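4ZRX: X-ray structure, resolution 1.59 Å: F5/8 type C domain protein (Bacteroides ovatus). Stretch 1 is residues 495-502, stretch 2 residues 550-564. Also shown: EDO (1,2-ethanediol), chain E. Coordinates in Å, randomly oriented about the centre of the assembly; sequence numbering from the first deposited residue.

Stretch 1 495-502: TVTLSSFT
Stretch 2, residues 550-564: VAFSQKVQARFIKLE

Two chain segments can pair twice when both turn a corner together, and residues 495-502 and 550-564 of this F5/8 type C domain protein illustrate how side chains then fill the angle between the pairings. Strand 495-498 runs antiparallel to strand 555-558, their axes at 160° and 4.4 Å apart at closest approach; strand 500-502 runs antiparallel to strand 550-552, at 167° and 5.0 Å. The chain turns at Ser 499 (phi/psi -96/-15) in one segment and at Ser 553 (-62/-32) and Gln 554 (-130/154) in the other, and again at Arg 559 (-113/-43), before strand 560-564.

The first ladder is regular. Val 496 (-131/168) faces Ala 558 (-159/147), with N of Val 496 to O of Ala 558 and N of Ala 558 to O of Val 496 both 2.9 Å. Leu 498 (-101/138) faces Val 556 (-120/115), with N of Leu 498 donating to O of Val 556 at 2.8 Å and N of Val 556 to O of Leu 498 at 3.1 Å. Between them Thr 497 and Gln 557 form a non-hydrogen-bonded pair, their CA atoms 4.4 Å apart and their side chains on the other face. In the second ladder, N of Val 550 reaches O of Phe 501 at 2.7 Å, while the return bond from N of Phe 501 to O of Val 550 is longer, 3.3 Å, and bent to 140°. N of Phe 552 donates to O of Ser 499 at 3.0 Å. Water 1 bridges the corner, donating to O of Ser 499 and O of Phe 552, each at 2.6 Å.

One bump is Phe 552 (chi1 m, chi2 -31°), which points toward the opposing segment. The ring lies against the backbone of Ser 500 (chi1 p), whose CB is on the far side of CA from it: CA of Ser 500 stands 3.9 Å from the Phe 552 ring centroid, 17° off its normal. The same ring meets Leu 498, CE2 of Phe 552 to CB of Leu 498 being 3.9 Å, and its tip reaches the edge of Phe 501, CZ of Phe 552 to CD1 of Phe 501 being 3.8 Å.

Leu 498 (m, t) extends CD1 to within 4.3 Å of CB of Ala 558 and 4.2 Å of CG2 of Ile 561 (p, t). Phe 501 (p, chi2 -79°) lies between Val 550 (t) and Leu 563 (t, p): its CE1 is 3.6 Å from CB of Val 550, its CZ 3.9 Å from CD1 of Leu 563.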

# COMPACT_ATOMS: atom_id res chain seq x y z
N THR A 495 -6.09 20.07 37.12
CA THR A 495 -7.47 20.31 37.51
C THR A 495 -8.32 20.75 36.33
O THR A 495 -7.99 21.75 35.67
CB THR A 495 -7.55 21.44 38.58
OG1 THR A 495 -6.85 21.02 39.74
CG2 THR A 495 -9.01 21.78 38.92
N VAL A 496 -9.40 20.03 36.07
CA VAL A 496 -10.36 20.45 35.04
C VAL A 496 -11.78 20.40 35.56
O VAL A 496 -12.06 19.81 36.60
CB VAL A 496 -10.25 19.55 33.78
CG1 VAL A 496 -8.90 19.80 33.11
CG2 VAL A 496 -10.48 18.04 34.12
N THR A 497 -12.68 21.01 34.78
CA THR A 497 -14.09 20.85 35.00
C THR A 497 -14.66 20.01 33.88
O THR A 497 -14.52 20.34 32.70
CB THR A 497 -14.75 22.20 35.07
OG1 THR A 497 -14.09 22.95 36.10
CG2 THR A 497 -16.23 22.06 35.42
N LEU A 498 -15.33 18.92 34.27
CA LEU A 498 -15.89 17.94 33.34
C LEU A 498 -17.41 18.10 33.10
O LEU A 498 -18.15 18.34 34.04
CB LEU A 498 -15.64 16.54 33.86
CG LEU A 498 -14.19 16.14 34.18
CD1 LEU A 498 -14.19 14.68 34.55
CD2 LEU A 498 -13.22 16.43 33.05
N SER A 499 -17.86 17.98 31.84
CA SER A 499 -19.30 17.84 31.54
C SER A 499 -19.74 16.37 31.35
O SER A 499 -20.93 16.06 31.31
CB SER A 499 -19.67 18.67 30.29
OG SER A 499 -18.85 18.33 29.18
N SER A 500 -18.80 15.45 31.19
CA SER A 500 -19.14 14.05 30.93
C SER A 500 -17.88 13.22 30.98
O SER A 500 -16.75 13.78 30.91
CB SER A 500 -19.79 13.87 29.54
OG SER A 500 -18.83 14.10 28.48
N PHE A 501 -18.06 11.90 31.13
CA PHE A 501 -17.05 10.92 30.77
C PHE A 501 -17.70 9.97 29.78
O PHE A 501 -18.93 9.86 29.69
CB PHE A 501 -16.44 10.16 31.96
CG PHE A 501 -17.21 8.93 32.42
CD1 PHE A 501 -18.34 9.06 33.21
CD2 PHE A 501 -16.79 7.68 32.10
CE1 PHE A 501 -19.04 7.97 33.66
CE2 PHE A 501 -17.51 6.55 32.55
CZ PHE A 501 -18.64 6.73 33.34
N THR A 502 -16.86 9.29 29.02
CA THR A 502 -17.32 8.32 28.04
C THR A 502 -16.59 7.01 28.29
O THR A 502 -15.38 6.99 28.67
CB THR A 502 -17.00 8.85 26.67
OG1 THR A 502 -17.84 9.99 26.44
CG2 THR A 502 -17.24 7.81 25.56
N VAL A 550 -21.57 9.67 29.30
CA VAL A 550 -22.43 9.89 30.49
C VAL A 550 -22.38 11.35 30.78
O VAL A 550 -21.33 11.85 31.20
CB VAL A 550 -21.89 9.09 31.69
CG1 VAL A 550 -22.68 9.39 32.96
CG2 VAL A 550 -21.96 7.59 31.30
N ALA A 551 -23.49 12.04 30.50
CA ALA A 551 -23.59 13.47 30.65
C ALA A 551 -23.85 13.68 32.14
O ALA A 551 -24.74 13.05 32.72
CB ALA A 551 -24.73 14.02 29.80
N PHE A 552 -23.06 14.54 32.76
CA PHE A 552 -23.27 14.86 34.19
C PHE A 552 -24.38 15.90 34.35
O PHE A 552 -24.51 16.81 33.53
CB PHE A 552 -21.95 15.36 34.80
CG PHE A 552 -20.81 14.35 34.72
CD1 PHE A 552 -21.04 12.97 34.77
CD2 PHE A 552 -19.50 14.79 34.63
CE1 PHE A 552 -20.00 12.07 34.74
CE2 PHE A 552 -18.46 13.88 34.58
CZ PHE A 552 -18.72 12.52 34.64
N SER A 553 -25.17 15.75 35.42
CA SER A 553 -26.15 16.78 35.83
C SER A 553 -25.53 18.12 36.21
O SER A 553 -26.13 19.17 36.00
CB SER A 553 -26.94 16.29 37.03
OG SER A 553 -27.64 15.11 36.66
N GLN A 554 -24.32 18.07 36.76
CA GLN A 554 -23.60 19.25 37.23
C GLN A 554 -22.20 19.22 36.66
O GLN A 554 -21.66 18.14 36.39
CB GLN A 554 -23.51 19.26 38.78
CG GLN A 554 -24.84 19.14 39.49
CD GLN A 554 -25.72 20.35 39.24
OE1 GLN A 554 -25.22 21.46 39.03
NE2 GLN A 554 -27.01 20.15 39.26
N LYS A 555 -21.62 20.40 36.54
CA LYS A 555 -20.20 20.53 36.21
C LYS A 555 -19.40 19.89 37.34
O LYS A 555 -19.69 20.10 38.51
CB LYS A 555 -19.86 22.00 36.02
CG LYS A 555 -20.70 22.66 34.88
CD LYS A 555 -20.28 24.11 34.59
CE LYS A 555 -20.34 24.95 35.84
NZ LYS A 555 -20.23 26.39 35.48
N VAL A 556 -18.42 19.05 37.00
CA VAL A 556 -17.73 18.23 37.99
C VAL A 556 -16.24 18.59 37.98
O VAL A 556 -15.55 18.37 36.98
CB VAL A 556 -17.93 16.75 37.63
CG1 VAL A 556 -17.03 15.81 38.46
CG2 VAL A 556 -19.37 16.36 37.77
N GLN A 557 -15.74 19.14 39.08
CA GLN A 557 -14.32 19.47 39.17
C GLN A 557 -13.53 18.19 39.49
O GLN A 557 -13.97 17.36 40.32
CB GLN A 557 -14.07 20.57 40.17
CG GLN A 557 -12.81 21.40 39.84
CD GLN A 557 -12.69 22.65 40.73
OE1 GLN A 557 -13.70 23.24 41.11
NE2 GLN A 557 -11.47 23.05 41.04
N ALA A 558 -12.40 18.00 38.81
CA ALA A 558 -11.62 16.80 39.01
C ALA A 558 -10.15 16.94 38.59
O ALA A 558 -9.80 17.69 37.68
CB ALA A 558 -12.27 15.61 38.29
N ARG A 559 -9.31 16.23 39.34
CA ARG A 559 -7.90 16.02 39.00
C ARG A 559 -7.70 14.54 38.70
O ARG A 559 -6.98 14.20 37.75
CB ARG A 559 -6.99 16.46 40.15
CG ARG A 559 -5.50 16.06 40.06
CD ARG A 559 -4.84 16.68 38.87
NE ARG A 559 -3.51 16.11 38.63
CZ ARG A 559 -2.36 16.75 38.78
NH1 ARG A 559 -2.30 18.02 39.17
NH2 ARG A 559 -1.23 16.10 38.50
N PHE A 560 -8.30 13.69 39.53
CA PHE A 560 -8.24 12.24 39.39
C PHE A 560 -9.64 11.74 39.10
O PHE A 560 -10.60 12.32 39.57
CB PHE A 560 -7.72 11.55 40.66
CG PHE A 560 -6.30 11.96 41.07
CD1 PHE A 560 -6.08 13.15 41.77
CD2 PHE A 560 -5.21 11.12 40.81
CE1 PHE A 560 -4.77 13.53 42.17
CE2 PHE A 560 -3.90 11.49 41.22
CZ PHE A 560 -3.69 12.70 41.90
N ILE A 561 -9.76 10.66 38.33
CA ILE A 561 -11.04 10.00 38.13
C ILE A 561 -10.85 8.54 38.40
O ILE A 561 -9.75 8.03 38.30
CB ILE A 561 -11.65 10.21 36.72
CG1 ILE A 561 -10.73 9.62 35.62
CG2 ILE A 561 -11.86 11.70 36.48
CD1 ILE A 561 -11.29 9.86 34.19
N LYS A 562 -11.94 7.87 38.70
CA LYS A 562 -11.93 6.44 39.02
C LYS A 562 -13.22 5.81 38.54
O LYS A 562 -14.31 6.34 38.80
CB LYS A 562 -11.76 6.21 40.54
CG LYS A 562 -11.90 4.75 40.99
CD LYS A 562 -11.53 4.53 42.46
CE LYS A 562 -12.54 5.19 43.37
NZ LYS A 562 -12.33 4.87 44.80
N LEU A 563 -13.12 4.67 37.86
CA LEU A 563 -14.30 3.91 37.45
C LEU A 563 -14.27 2.55 38.12
O LEU A 563 -13.32 1.79 37.88
CB LEU A 563 -14.36 3.74 35.91
CG LEU A 563 -15.63 3.07 35.36
CD1 LEU A 563 -16.85 4.02 35.41
CD2 LEU A 563 -15.46 2.54 33.93
N GLU A 564 -15.26 2.27 38.96
CA GLU A 564 -15.51 0.94 39.53
C GLU A 564 -16.59 0.29 38.69
O GLU A 564 -17.63 0.88 38.47
CB GLU A 564 -15.94 1.01 41.01
CG GLU A 564 -14.80 1.55 41.91
CD GLU A 564 -15.12 1.65 43.43
OE1 GLU A 564 -16.21 1.19 43.84
OE2 GLU A 564 -14.26 2.18 44.19
C1 EDO E . -12.97 -1.46 36.40
O1 EDO E . -12.14 -0.31 36.64
C2 EDO E . -12.99 -2.40 37.60
O2 EDO E . -13.54 -1.71 38.72
O HOH W 1 -23.04 17.56 31.53